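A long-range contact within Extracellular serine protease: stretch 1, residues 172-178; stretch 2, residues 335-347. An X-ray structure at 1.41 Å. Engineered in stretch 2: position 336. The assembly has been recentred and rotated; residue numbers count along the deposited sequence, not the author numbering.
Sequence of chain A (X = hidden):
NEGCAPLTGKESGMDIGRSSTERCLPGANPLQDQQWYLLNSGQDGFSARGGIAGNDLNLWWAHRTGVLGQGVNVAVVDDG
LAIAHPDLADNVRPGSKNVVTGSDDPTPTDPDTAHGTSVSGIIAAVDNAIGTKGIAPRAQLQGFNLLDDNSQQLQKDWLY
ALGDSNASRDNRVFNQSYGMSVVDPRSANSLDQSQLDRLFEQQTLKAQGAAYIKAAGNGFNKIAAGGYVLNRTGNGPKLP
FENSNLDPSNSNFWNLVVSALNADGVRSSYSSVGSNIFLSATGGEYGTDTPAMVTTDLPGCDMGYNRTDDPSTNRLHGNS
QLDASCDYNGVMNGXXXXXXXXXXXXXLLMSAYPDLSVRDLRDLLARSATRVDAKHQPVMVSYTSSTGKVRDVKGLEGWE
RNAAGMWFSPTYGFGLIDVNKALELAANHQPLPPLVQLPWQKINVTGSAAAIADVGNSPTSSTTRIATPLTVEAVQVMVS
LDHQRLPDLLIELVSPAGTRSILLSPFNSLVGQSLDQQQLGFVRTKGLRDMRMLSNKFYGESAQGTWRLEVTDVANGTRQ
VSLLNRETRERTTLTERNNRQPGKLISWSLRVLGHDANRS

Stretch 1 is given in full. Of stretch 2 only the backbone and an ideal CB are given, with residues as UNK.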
ATOM      1  N   ARG A 172       1.742  -7.681  16.403  1.00 10.14           N
ATOM      2  CA  ARG A 172       0.924  -8.524  15.541  1.00 10.05           C
ATOM      3  C   ARG A 172       0.299  -7.771  14.360  1.00  9.77           C
ATOM      4  O   ARG A 172      -0.280  -8.404  13.483  1.00 10.38           O
ATOM      5  CB  ARG A 172      -0.163  -9.254  16.321  1.00 10.00           C
ATOM      6  CG  ARG A 172       0.370 -10.421  17.150  1.00 11.46           C
ATOM      7  CD  ARG A 172      -0.704 -11.475  17.403  1.00 12.62           C
ATOM      8  NE  ARG A 172      -0.970 -12.230  16.183  1.00 12.59           N
ATOM      9  CZ  ARG A 172      -2.065 -12.948  15.943  1.00 12.06           C
ATOM     10  NH1 ARG A 172      -3.046 -13.039  16.842  1.00 13.30           N
ATOM     11  NH2 ARG A 172      -2.184 -13.572  14.770  1.00 13.85           N
ATOM     12  N   VAL A 173       0.407  -6.438  14.329  1.00  9.93           N
ATOM     13  CA  VAL A 173      -0.064  -5.653  13.186  1.00  9.80           C
ATOM     14  C   VAL A 173       0.992  -4.597  12.891  1.00  9.29           C
ATOM     15  O   VAL A 173       1.457  -3.905  13.797  1.00  9.82           O
ATOM     16  CB  VAL A 173      -1.439  -4.983  13.455  1.00  9.73           C
ATOM     17  CG1 VAL A 173      -1.914  -4.255  12.220  1.00 10.20           C
ATOM     18  CG2 VAL A 173      -2.481  -6.018  13.878  1.00 10.99           C
ATOM     19  N   PHE A 174       1.373  -4.481  11.623  1.00  9.10           N
ATOM     20  CA  PHE A 174       2.257  -3.394  11.174  1.00  8.53           C
ATOM     21  C   PHE A 174       1.492  -2.506  10.227  1.00  8.47           C
ATOM     22  O   PHE A 174       1.150  -2.918   9.118  1.00  8.98           O
ATOM     23  CB  PHE A 174       3.517  -3.943  10.502  1.00  9.06           C
ATOM     24  CG  PHE A 174       4.435  -4.647  11.456  1.00  9.20           C
ATOM     25  CD1 PHE A 174       4.303  -6.008  11.700  1.00  9.37           C
ATOM     26  CD2 PHE A 174       5.425  -3.936  12.132  1.00 10.52           C
ATOM     27  CE1 PHE A 174       5.153  -6.654  12.612  1.00 10.51           C
ATOM     28  CE2 PHE A 174       6.268  -4.566  13.040  1.00 10.26           C
ATOM     29  CZ  PHE A 174       6.135  -5.931  13.280  1.00 10.33           C
ATOM     30  N   ASN A 175       1.191  -1.301  10.698  1.00  8.46           N
ATOM     31  CA  ASN A 175       0.436  -0.338   9.914  1.00  8.30           C
ATOM     32  C   ASN A 175       1.344   0.517   9.044  1.00  8.76           C
ATOM     33  O   ASN A 175       2.209   1.217   9.561  1.00  8.79           O
ATOM     34  CB  ASN A 175      -0.385   0.552  10.848  1.00  8.67           C
ATOM     35  CG  ASN A 175      -1.323   1.459  10.092  1.00  8.31           C
ATOM     36  OD1 ASN A 175      -2.509   1.153   9.963  1.00  9.03           O
ATOM     37  ND2 ASN A 175      -0.799   2.569   9.572  1.00 10.28           N
ATOM     38  N   GLN A 176       1.156   0.430   7.726  1.00  8.12           N
ATOM     39  CA  GLN A 176       1.980   1.169   6.765  1.00  7.90           C
ATOM     40  C   GLN A 176       1.116   2.081   5.894  1.00  8.23           C
ATOM     41  O   GLN A 176       0.725   1.722   4.768  1.00  8.48           O
ATOM     42  CB  GLN A 176       2.763   0.218   5.878  1.00  8.06           C
ATOM     43  CG  GLN A 176       3.609  -0.765   6.638  1.00  8.07           C
ATOM     44  CD  GLN A 176       4.063  -1.852   5.717  1.00  7.96           C
ATOM     45  OE1 GLN A 176       5.156  -1.783   5.132  1.00  9.18           O
ATOM     46  NE2 GLN A 176       3.180  -2.826   5.494  1.00  9.35           N
ATOM     47  N   SER A 177       0.808   3.257   6.438  1.00  8.07           N
ATOM     48  CA  SER A 177      -0.021   4.249   5.753  1.00  8.42           C
ATOM     49  C   SER A 177       0.815   5.075   4.777  1.00  8.76           C
ATOM     50  O   SER A 177       0.759   6.318   4.782  1.00  9.22           O
ATOM     51  CB  SER A 177      -0.694   5.155   6.780  1.00  8.72           C
ATOM     52  OG  SER A 177      -1.745   4.472   7.443  1.00  8.93           O
ATOM     53  N   TYR A 178       1.595   4.384   3.947  1.00  8.81           N
ATOM     54  CA  TYR A 178       2.532   5.034   3.037  1.00  8.97           C
ATOM     55  C   TYR A 178       2.724   4.225   1.762  1.00  9.19           C
ATOM     56  O   TYR A 178       2.285   3.080   1.674  1.00  9.40           O
ATOM     57  CB  TYR A 178       3.884   5.305   3.731  1.00  9.22           C
ATOM     58  CG  TYR A 178       4.573   4.076   4.285  1.00  9.97           C
ATOM     59  CD1 TYR A 178       5.243   3.176   3.440  1.00  9.10           C
ATOM     60  CD2 TYR A 178       4.595   3.835   5.658  1.00 10.03           C
ATOM     61  CE1 TYR A 178       5.887   2.048   3.948  1.00 11.45           C
ATOM     62  CE2 TYR A 178       5.239   2.716   6.178  1.00 11.14           C
ATOM     63  CZ  TYR A 178       5.882   1.830   5.318  1.00 11.54           C
ATOM     64  OH  TYR A 178       6.517   0.722   5.824  1.00 13.58           O
ATOM     65  N   UNK A 335      -5.917   6.594   1.624  1.00  9.54           N
ATOM     66  CA  UNK A 335      -5.631   5.199   1.894  1.00  8.95           C
ATOM     67  C   UNK A 335      -4.819   5.092   3.187  1.00  9.33           C
ATOM     68  O   UNK A 335      -4.790   4.027   3.808  1.00  9.67           O
ATOM     69  CB  UNK A 335      -4.883   4.561   0.722  1.00  8.95           C
ATOM     70  N   UNK A 336      -4.210   6.200   3.626  1.00  9.30           N
ATOM     71  CA  UNK A 336      -3.574   6.230   4.961  1.00  9.21           C
ATOM     72  C   UNK A 336      -4.557   6.142   6.112  1.00  8.94           C
ATOM     73  O   UNK A 336      -4.129   5.934   7.247  1.00  9.14           O
ATOM     74  CB  UNK A 336      -2.753   7.512   5.116  1.00  9.21           C
ATOM     75  N   UNK A 337      -5.847   6.344   5.836  1.00  8.88           N
ATOM     76  CA  UNK A 337      -6.920   6.120   6.810  1.00  9.13           C
ATOM     77  C   UNK A 337      -7.575   4.754   6.634  1.00  9.33           C
ATOM     78  O   UNK A 337      -7.997   4.137   7.603  1.00  9.19           O
ATOM     79  CB  UNK A 337      -7.978   7.218   6.689  1.00  9.13           C
ATOM     80  N   UNK A 338      -7.660   4.282   5.391  1.00  8.83           N
ATOM     81  CA  UNK A 338      -8.141   2.928   5.129  1.00  8.86           C
ATOM     82  C   UNK A 338      -7.234   1.895   5.799  1.00  8.77           C
ATOM     83  O   UNK A 338      -7.703   0.866   6.295  1.00  9.37           O
ATOM     84  CB  UNK A 338      -8.218   2.670   3.623  1.00  8.86           C
ATOM     85  N   UNK A 339      -5.940   2.203   5.825  1.00  8.19           N
ATOM     86  CA  UNK A 339      -4.946   1.308   6.398  1.00  8.63           C
ATOM     87  C   UNK A 339      -5.177   1.091   7.904  1.00  8.67           C
ATOM     88  O   UNK A 339      -5.332  -0.060   8.317  1.00  8.63           O
ATOM     89  CB  UNK A 339      -3.543   1.867   6.155  1.00  8.63           C
ATOM     90  N   UNK A 340      -5.245   2.175   8.723  1.00  8.70           N
ATOM     91  CA  UNK A 340      -5.529   1.954  10.153  1.00  8.80           C
ATOM     92  C   UNK A 340      -6.947   1.450  10.413  1.00  9.22           C
ATOM     93  O   UNK A 340      -7.176   0.790  11.416  1.00  9.48           O
ATOM     94  CB  UNK A 340      -5.308   3.252  10.932  1.00  8.80           C
ATOM     95  N   UNK A 341      -7.885   1.757   9.524  1.00  8.77           N
ATOM     96  CA  UNK A 341      -9.215   1.144   9.628  1.00  9.04           C
ATOM     97  C   UNK A 341      -9.122  -0.380   9.571  1.00  9.48           C
ATOM     98  O   UNK A 341      -9.784  -1.077  10.333  1.00  9.63           O
ATOM     99  CB  UNK A 341     -10.127   1.655   8.511  1.00  9.04           C
ATOM    100  N   UNK A 342      -8.272  -0.872   8.679  1.00  9.60           N
ATOM    101  CA  UNK A 342      -8.025  -2.297   8.530  1.00  9.69           C
ATOM    102  C   UNK A 342      -7.171  -2.849   9.676  1.00  9.69           C
ATOM    103  O   UNK A 342      -7.455  -3.934  10.179  1.00  9.85           O
ATOM    104  CB  UNK A 342      -7.343  -2.571   7.188  1.00  9.69           C
ATOM    105  N   UNK A 343      -6.149  -2.097  10.098  1.00  8.96           N
ATOM    106  CA  UNK A 343      -5.328  -2.479  11.258  1.00  9.17           C
ATOM    107  C   UNK A 343      -6.198  -2.660  12.495  1.00  9.22           C
ATOM    108  O   UNK A 343      -6.046  -3.630  13.232  1.00  9.60           O
ATOM    109  CB  UNK A 343      -4.249  -1.428  11.526  1.00  9.17           C
ATOM    110  N   UNK A 344      -7.105  -1.716  12.724  1.00  9.90           N
ATOM    111  CA  UNK A 344      -8.047  -1.800  13.830  1.00  9.96           C
ATOM    112  C   UNK A 344      -8.970  -3.001  13.711  1.00  9.88           C
ATOM    113  O   UNK A 344      -9.163  -3.733  14.685  1.00 10.39           O
ATOM    114  CB  UNK A 344      -8.877  -0.517  13.910  1.00  9.96           C
ATOM    115  N   UNK A 345      -9.506  -3.240  12.514  1.00 10.34           N
ATOM    116  CA  UNK A 345     -10.376  -4.397  12.270  1.00 10.62           C
ATOM    117  C   UNK A 345      -9.630  -5.702  12.562  1.00 10.52           C
ATOM    118  O   UNK A 345     -10.157  -6.609  13.216  1.00 10.90           O
ATOM    119  CB  UNK A 345     -10.885  -4.391  10.827  1.00 10.62           C
ATOM    120  N   UNK A 346      -8.400  -5.784  12.062  1.00 10.54           N
ATOM    121  CA  UNK A 346      -7.530  -6.913  12.318  1.00 11.03           C
ATOM    122  C   UNK A 346      -7.306  -7.109  13.818  1.00 10.92           C
ATOM    123  O   UNK A 346      -7.379  -8.232  14.323  1.00 11.10           O
ATOM    124  CB  UNK A 346      -6.192  -6.720  11.601  1.00 11.03           C
ATOM    125  N   UNK A 347      -7.038  -6.015  14.538  1.00 10.47           N
ATOM    126  CA  UNK A 347      -6.810  -6.103  15.977  1.00 11.10           C
ATOM    127  C   UNK A 347      -8.059  -6.613  16.700  1.00 10.82           C
ATOM    128  O   UNK A 347      -7.961  -7.396  17.650  1.00 11.68           O
ATOM    129  CB  UNK A 347      -6.397  -4.739  16.533  1.00 11.10           C
TER

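Stretch 2 is a helix that runs nearly antiparallel to strand 173-176, their axes 170° apart and 8.0 Å from each other at closest approach. Stretch 1 turns Val173 and Asn175 toward the helix, with Ser177 beyond them.

Position 335 has helical angles and a CB pointing sideways, with nothing of stretch 1 within 5.5 Å, so many side chains would fit; it is Thr335.

At position 336 the ideal CB lies only 3.5 Å from CB of Ser177, and the CA atoms of the two residues are 4.1 Å apart. So close an approach favours a small side chain, such as alanine, serine or glycine. The deposited residue is Ala336, an engineered substitution for the natural serine. Its methyl group rests against Ser177, whose OG donates a hydrogen bond to Ala336 O (2.8 Å), although the placement of that oxygen is less certain.

Positions 337 and 338 point away and sideways, respectively, and stretch 1 places no demand on either; they are Ser337 and Ala338.

Position 339 points toward the strand, its ideal CB 3.4 Å from Ser177 OG and 4.0 Å from Asn175 OD1. Space is limited and the surroundings are polar, so alanine, serine, threonine or valine would be plausible. The residue is Thr339, in the m rotamer. Its CG2 packs against the strand, 3.4 Å from Asn175 OD1 and 3.8 Å from Gln176 O, while its OG1 bonds back to Thr335 O (2.8 Å), satisfying the hydroxyl within the helix.

At position 340 the backbone N makes no bond to the preceding turn, and the helix is kinked here. A phi of -68° suits proline, though other small residues could also be accommodated. Pro340 occupies the site. Asn175 OD1 lies 3.1 Å from Pro340 CA, and Pro340 CD sits 3.4 Å from Ser177 OG; the imino nitrogen has no hydrogen to offer the amide oxygen.

Positions 341 and 342 point away and sideways, free of stretch 1, and hold Ser341 and Thr342. The latter returns its OG1 to Ala338 O (3.0 Å).

Position 343 faces the strand squarely, its ideal CB 3.5 Å from Asn175 OD1 and 3.7 Å from Val173 CG1. A short side chain is needed; alanine would fit, but a donor would answer the amide oxygen, making serine especially apt. Ser343 OG donates to Asn175 OD1 at 2.7 Å and also touches Val173 CG1 (3.6 Å). Asn175 ND2 in turn donates to Ser177 OG (3.0 Å), linking this contact to the one at Ala336.

At position 344 an ideal CB would lie 3.3 Å from Pro340 O, a crowding that glycine avoids; it is Gly344. Position 345 is out of reach of stretch 1, which sets no limit there; it is Ala345.

Position 346 points toward Val173, its ideal CB 4.4 Å from CG2, an apolar setting for alanine, leucine or methionine. Met346 brings its CG to 4.1 Å from Val173 CG2, then its end leads away. At position 347 the CB points sideways, 4.9 Å from Val173 CG2, and a small apolar side chain would suit, among others; it is Ala347.

Stretch 2 335-347: TASATPSTSGAMA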
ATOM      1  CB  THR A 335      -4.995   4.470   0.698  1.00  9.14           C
ATOM      2  OG1 THR A 335      -3.821   5.166   0.255  1.00  9.74           O
ATOM      3  CG2 THR A 335      -5.996   4.331  -0.436  1.00  9.85           C
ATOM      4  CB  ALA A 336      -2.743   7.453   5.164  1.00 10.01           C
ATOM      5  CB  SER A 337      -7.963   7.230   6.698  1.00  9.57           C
ATOM      6  OG  SER A 337      -7.448   8.439   7.228  1.00  9.94           O
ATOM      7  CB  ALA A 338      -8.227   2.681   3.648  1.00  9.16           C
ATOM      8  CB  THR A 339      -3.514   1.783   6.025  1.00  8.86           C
ATOM      9  OG1 THR A 339      -3.380   1.759   4.598  1.00 10.02           O
ATOM     10  CG2 THR A 339      -2.463   0.875   6.621  1.00  9.78           C
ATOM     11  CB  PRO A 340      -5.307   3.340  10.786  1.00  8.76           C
ATOM     12  CG  PRO A 340      -5.452   4.311   9.649  1.00  8.67           C
ATOM     13  CD  PRO A 340      -4.841   3.570   8.474  1.00  8.71           C
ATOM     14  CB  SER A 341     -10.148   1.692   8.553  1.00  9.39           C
ATOM     15  OG  SER A 341     -10.399   3.069   8.768  1.00 10.07           O
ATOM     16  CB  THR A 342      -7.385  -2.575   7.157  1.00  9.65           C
ATOM     17  OG1 THR A 342      -8.238  -2.036   6.137  1.00  9.68           O
ATOM     18  CG2 THR A 342      -7.187  -4.061   6.916  1.00 10.69           C
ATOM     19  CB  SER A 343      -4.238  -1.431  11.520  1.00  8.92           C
ATOM     20  OG  SER A 343      -3.298  -1.431  10.457  1.00  9.13           O
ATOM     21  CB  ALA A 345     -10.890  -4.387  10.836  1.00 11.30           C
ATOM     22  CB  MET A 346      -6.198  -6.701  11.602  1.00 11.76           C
ATOM     23  CG  MET A 346      -5.308  -7.923  11.555  1.00 13.47           C
ATOM     24  SD  MET A 346      -5.978  -9.262  10.537  1.00 13.23           S
ATOM     25  CE  MET A 346      -5.743  -8.691   8.858  1.00 13.77           C
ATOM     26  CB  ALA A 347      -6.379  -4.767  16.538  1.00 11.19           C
TER
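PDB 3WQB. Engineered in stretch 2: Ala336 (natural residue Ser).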